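Local coordinates for protein serine protease inhibitor 2 (Anopheles gambiae, PDB 3PZF) that inhibits clip-domain serine proteases of the mosquito hemolymph, forming a covalent complex with CLIPB9, and so restrains the melanization immune response, at residues Gln18-Lys31 against Leu261-Trp274. Numbering follows the deposited sequence.
Sequences QGQRQNEFDLMFVK and LDRINSASLHQALW
With CG anti to the carbonyl carbon (chi1 -63°) and the chain extended from CG to NE, Arg21 lays its guanidinium under Leu273, whose CD1 stands over the centre of one face, 3.3 Å from CZ. His270, its CG turned anti to the backbone N (chi1 -179°), brings ND1 to the guanidinium edge near NH1, the two planes steeply inclined to each other. The two side chains are joined by a water rather than directly: it accepts from both N and NH1 of Arg21 and lies 2.8 Å from His270 ND1, in the plane of each flat group. NE also makes a salt bridge to Glu379, so polar partners hold the group while a methyl lies against one face. Next to the water along the imidazole edge, Gly19 O lies in the ring plane, 3.3 Å from His270 CE1.

Farther along, Leu27 CD1 packs against the backbone between Asn265 and Ser266 and meets Leu269 CD2 at 3.9 Å. Here helix 266-274 begins, its first turn secured by a capping box of Asn265 and Ser268. Lys31 closes the far end: NZ donates to Ile264 O at 2.6 Å, nearly head-on to the carbonyl, and weakly to Leu261 O. The axes of helical segments 24-31 and 266-274 approach to 10.6 Å and cross at 102°, in an interhelical packing of the serpin fold that joins the N-terminal helix to the helices between strands 244-251 and 277-295.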
# COMPACT_ATOMS: atom_id res chain seq x y z
N GLN A 18 -11.19 16.53 1.32
CA GLN A 18 -12.62 16.87 1.13
C GLN A 18 -13.20 16.42 -0.20
O GLN A 18 -14.40 16.63 -0.46
CB GLN A 18 -12.84 18.38 1.28
CG GLN A 18 -12.43 18.90 2.63
CD GLN A 18 -13.03 20.24 2.93
OE1 GLN A 18 -13.36 21.02 2.02
NE2 GLN A 18 -13.21 20.53 4.22
N GLY A 19 -12.36 15.80 -1.03
CA GLY A 19 -12.79 15.37 -2.36
C GLY A 19 -13.25 13.93 -2.38
O GLY A 19 -13.50 13.32 -1.34
N GLN A 20 -13.36 13.37 -3.58
CA GLN A 20 -13.79 11.99 -3.71
C GLN A 20 -12.57 11.21 -4.11
O GLN A 20 -11.93 11.48 -5.13
CB GLN A 20 -14.93 11.79 -4.74
CG GLN A 20 -16.35 12.06 -4.16
CD GLN A 20 -17.44 12.10 -5.24
OE1 GLN A 20 -17.19 11.80 -6.41
NE2 GLN A 20 -18.66 12.50 -4.85
N ARG A 21 -12.22 10.25 -3.26
CA ARG A 21 -11.09 9.37 -3.55
C ARG A 21 -11.37 8.46 -4.74
O ARG A 21 -12.45 7.88 -4.85
CB ARG A 21 -10.85 8.52 -2.31
CG ARG A 21 -10.46 9.36 -1.12
CD ARG A 21 -10.52 8.57 0.20
NE ARG A 21 -10.18 9.43 1.32
CZ ARG A 21 -11.01 10.30 1.89
NH1 ARG A 21 -12.27 10.43 1.44
NH2 ARG A 21 -10.58 11.06 2.89
N GLN A 22 -10.39 8.32 -5.63
CA GLN A 22 -10.51 7.34 -6.71
C GLN A 22 -9.99 5.99 -6.19
O GLN A 22 -8.93 5.50 -6.63
CB GLN A 22 -9.72 7.78 -7.95
CG GLN A 22 -10.27 9.04 -8.58
CD GLN A 22 -9.56 9.44 -9.85
OE1 GLN A 22 -9.71 10.57 -10.31
NE2 GLN A 22 -8.79 8.52 -10.43
N ASN A 23 -10.72 5.40 -5.25
CA ASN A 23 -10.20 4.25 -4.53
C ASN A 23 -11.02 3.00 -4.76
O ASN A 23 -10.91 2.03 -4.00
CB ASN A 23 -10.10 4.56 -3.02
CG ASN A 23 -11.44 4.92 -2.41
OD1 ASN A 23 -12.45 5.07 -3.13
ND2 ASN A 23 -11.47 5.10 -1.09
N GLU A 24 -11.81 2.98 -5.84
CA GLU A 24 -12.63 1.81 -6.15
C GLU A 24 -11.78 0.55 -6.29
O GLU A 24 -12.05 -0.47 -5.66
CB GLU A 24 -13.42 2.04 -7.45
CG GLU A 24 -14.47 3.16 -7.37
CD GLU A 24 -13.91 4.57 -7.56
OE1 GLU A 24 -12.74 4.73 -8.02
OE2 GLU A 24 -14.64 5.54 -7.24
N PHE A 25 -10.77 0.61 -7.14
CA PHE A 25 -9.88 -0.53 -7.34
C PHE A 25 -9.13 -0.82 -6.03
O PHE A 25 -9.03 -1.97 -5.61
CB PHE A 25 -8.85 -0.27 -8.43
CG PHE A 25 -7.80 -1.35 -8.49
CD1 PHE A 25 -8.05 -2.54 -9.13
CD2 PHE A 25 -6.61 -1.21 -7.79
CE1 PHE A 25 -7.11 -3.56 -9.14
CE2 PHE A 25 -5.67 -2.22 -7.78
CZ PHE A 25 -5.92 -3.40 -8.46
N ASP A 26 -8.62 0.22 -5.38
CA ASP A 26 -7.85 0.04 -4.13
C ASP A 26 -8.62 -0.80 -3.12
O ASP A 26 -8.09 -1.80 -2.61
CB ASP A 26 -7.53 1.40 -3.49
CG ASP A 26 -6.83 2.34 -4.47
OD1 ASP A 26 -7.45 2.68 -5.50
OD2 ASP A 26 -5.70 2.78 -4.19
N LEU A 27 -9.85 -0.40 -2.83
CA LEU A 27 -10.67 -1.09 -1.85
C LEU A 27 -11.01 -2.51 -2.27
O LEU A 27 -10.96 -3.41 -1.45
CB LEU A 27 -11.95 -0.29 -1.56
CG LEU A 27 -11.66 1.07 -0.92
CD1 LEU A 27 -12.91 1.91 -0.69
CD2 LEU A 27 -10.91 0.86 0.39
N MET A 28 -11.33 -2.71 -3.54
CA MET A 28 -11.56 -4.07 -4.07
C MET A 28 -10.34 -4.97 -3.86
O MET A 28 -10.45 -6.10 -3.39
CB MET A 28 -11.94 -3.99 -5.56
CG MET A 28 -12.14 -5.35 -6.23
SD MET A 28 -12.44 -5.23 -8.03
CE MET A 28 -10.96 -4.38 -8.59
N PHE A 29 -9.15 -4.47 -4.18
CA PHE A 29 -7.96 -5.30 -4.11
C PHE A 29 -7.55 -5.56 -2.65
O PHE A 29 -7.10 -6.64 -2.29
CB PHE A 29 -6.81 -4.60 -4.84
CG PHE A 29 -5.60 -5.46 -5.04
CD1 PHE A 29 -5.62 -6.49 -5.97
CD2 PHE A 29 -4.44 -5.23 -4.32
CE1 PHE A 29 -4.49 -7.29 -6.17
CE2 PHE A 29 -3.31 -6.01 -4.51
CZ PHE A 29 -3.34 -7.05 -5.44
N VAL A 30 -7.67 -4.54 -1.82
CA VAL A 30 -7.38 -4.69 -0.39
C VAL A 30 -8.26 -5.78 0.19
O VAL A 30 -7.80 -6.66 0.91
CB VAL A 30 -7.61 -3.37 0.35
CG1 VAL A 30 -7.88 -3.63 1.84
CG2 VAL A 30 -6.38 -2.46 0.18
N LYS A 31 -9.54 -5.76 -0.16
CA LYS A 31 -10.47 -6.74 0.42
C LYS A 31 -10.09 -8.16 0.01
O LYS A 31 -10.19 -9.10 0.81
CB LYS A 31 -11.90 -6.47 -0.01
CG LYS A 31 -12.52 -5.24 0.61
CD LYS A 31 -14.03 -5.37 0.53
CE LYS A 31 -14.69 -4.11 0.07
NZ LYS A 31 -16.17 -4.34 0.03
N LEU A 261 -15.27 -4.99 6.75
CA LEU A 261 -14.78 -4.98 5.36
C LEU A 261 -15.90 -5.07 4.31
O LEU A 261 -15.93 -4.30 3.35
CB LEU A 261 -13.78 -6.11 5.14
CG LEU A 261 -12.39 -5.81 5.68
CD1 LEU A 261 -11.51 -7.03 5.51
CD2 LEU A 261 -11.75 -4.61 4.96
N ASP A 262 -16.84 -5.99 4.50
CA ASP A 262 -17.95 -6.16 3.56
C ASP A 262 -18.80 -4.90 3.42
O ASP A 262 -19.49 -4.72 2.42
CB ASP A 262 -18.84 -7.32 4.00
CG ASP A 262 -18.15 -8.67 3.87
OD1 ASP A 262 -17.27 -8.81 2.99
OD2 ASP A 262 -18.48 -9.59 4.65
N ARG A 263 -18.75 -4.05 4.43
CA ARG A 263 -19.54 -2.82 4.45
C ARG A 263 -18.81 -1.69 3.76
O ARG A 263 -19.42 -0.68 3.40
CB ARG A 263 -19.83 -2.38 5.90
CG ARG A 263 -20.86 -3.24 6.64
CD ARG A 263 -22.24 -3.09 6.03
NE ARG A 263 -22.72 -1.71 6.10
CZ ARG A 263 -23.75 -1.23 5.40
NH1 ARG A 263 -24.41 -2.02 4.57
NH2 ARG A 263 -24.11 0.04 5.54
N ILE A 264 -17.50 -1.85 3.60
CA ILE A 264 -16.68 -0.79 3.03
C ILE A 264 -16.64 -0.85 1.52
O ILE A 264 -16.35 -1.89 0.94
CB ILE A 264 -15.24 -0.86 3.54
CG1 ILE A 264 -15.21 -0.49 5.04
CG2 ILE A 264 -14.34 0.07 2.75
CD1 ILE A 264 -13.84 -0.71 5.65
N ASN A 265 -16.93 0.29 0.89
CA ASN A 265 -16.77 0.47 -0.55
C ASN A 265 -16.48 1.95 -0.72
O ASN A 265 -16.44 2.68 0.26
CB ASN A 265 -18.01 0.02 -1.31
CG ASN A 265 -19.29 0.66 -0.78
OD1 ASN A 265 -19.47 1.86 -0.90
ND2 ASN A 265 -20.17 -0.15 -0.19
N SER A 266 -16.25 2.42 -1.94
CA SER A 266 -15.83 3.81 -2.10
C SER A 266 -16.82 4.80 -1.47
O SER A 266 -16.40 5.76 -0.83
CB SER A 266 -15.63 4.16 -3.57
OG SER A 266 -14.50 3.45 -4.05
N ALA A 267 -18.12 4.59 -1.71
CA ALA A 267 -19.13 5.53 -1.23
C ALA A 267 -19.31 5.42 0.27
O ALA A 267 -19.45 6.41 0.96
CB ALA A 267 -20.47 5.28 -1.95
N SER A 268 -19.32 4.20 0.79
CA SER A 268 -19.58 4.03 2.22
C SER A 268 -18.37 4.50 3.03
O SER A 268 -18.52 5.01 4.14
CB SER A 268 -19.93 2.58 2.55
OG SER A 268 -18.78 1.76 2.49
N LEU A 269 -17.16 4.36 2.47
CA LEU A 269 -15.97 4.84 3.16
C LEU A 269 -15.92 6.34 3.02
O LEU A 269 -15.59 7.05 3.97
CB LEU A 269 -14.68 4.19 2.61
CG LEU A 269 -13.38 4.58 3.33
CD1 LEU A 269 -13.40 4.08 4.75
CD2 LEU A 269 -12.14 4.03 2.55
N HIS A 270 -16.30 6.85 1.86
CA HIS A 270 -16.42 8.29 1.71
C HIS A 270 -17.29 8.89 2.82
O HIS A 270 -16.90 9.86 3.47
CB HIS A 270 -17.02 8.68 0.35
CG HIS A 270 -17.12 10.16 0.18
ND1 HIS A 270 -16.02 10.94 -0.11
CD2 HIS A 270 -18.16 11.01 0.32
CE1 HIS A 270 -16.38 12.21 -0.16
NE2 HIS A 270 -17.68 12.28 0.11
N GLN A 271 -18.49 8.34 3.02
CA GLN A 271 -19.42 8.89 4.00
C GLN A 271 -18.88 8.71 5.40
O GLN A 271 -18.99 9.61 6.22
CB GLN A 271 -20.78 8.22 3.90
CG GLN A 271 -21.82 8.81 4.87
CD GLN A 271 -23.11 8.04 4.86
OE1 GLN A 271 -23.59 7.65 3.81
NE2 GLN A 271 -23.68 7.83 6.03
N ALA A 272 -18.29 7.55 5.69
CA ALA A 272 -17.80 7.30 7.06
C ALA A 272 -16.73 8.33 7.40
O ALA A 272 -16.73 8.89 8.49
CB ALA A 272 -17.25 5.89 7.19
N LEU A 273 -15.84 8.64 6.46
CA LEU A 273 -14.81 9.64 6.72
C LEU A 273 -15.43 11.05 6.78
O LEU A 273 -15.00 11.91 7.55
CB LEU A 273 -13.70 9.60 5.68
CG LEU A 273 -12.99 8.24 5.51
CD1 LEU A 273 -11.94 8.31 4.37
CD2 LEU A 273 -12.38 7.75 6.79
N TRP A 274 -16.47 11.25 5.99
CA TRP A 274 -17.17 12.54 5.94
C TRP A 274 -17.76 12.90 7.28
O TRP A 274 -17.77 14.06 7.69
CB TRP A 274 -18.28 12.48 4.88
CG TRP A 274 -18.95 13.80 4.54
CD1 TRP A 274 -20.22 14.22 4.89
CD2 TRP A 274 -18.40 14.84 3.75
NE1 TRP A 274 -20.47 15.48 4.37
CE2 TRP A 274 -19.36 15.87 3.65
CE3 TRP A 274 -17.17 15.00 3.09
CZ2 TRP A 274 -19.13 17.05 2.95
CZ3 TRP A 274 -16.93 16.16 2.40
CH2 TRP A 274 -17.91 17.17 2.32
O HOH W 1 -13.79 9.43 -0.88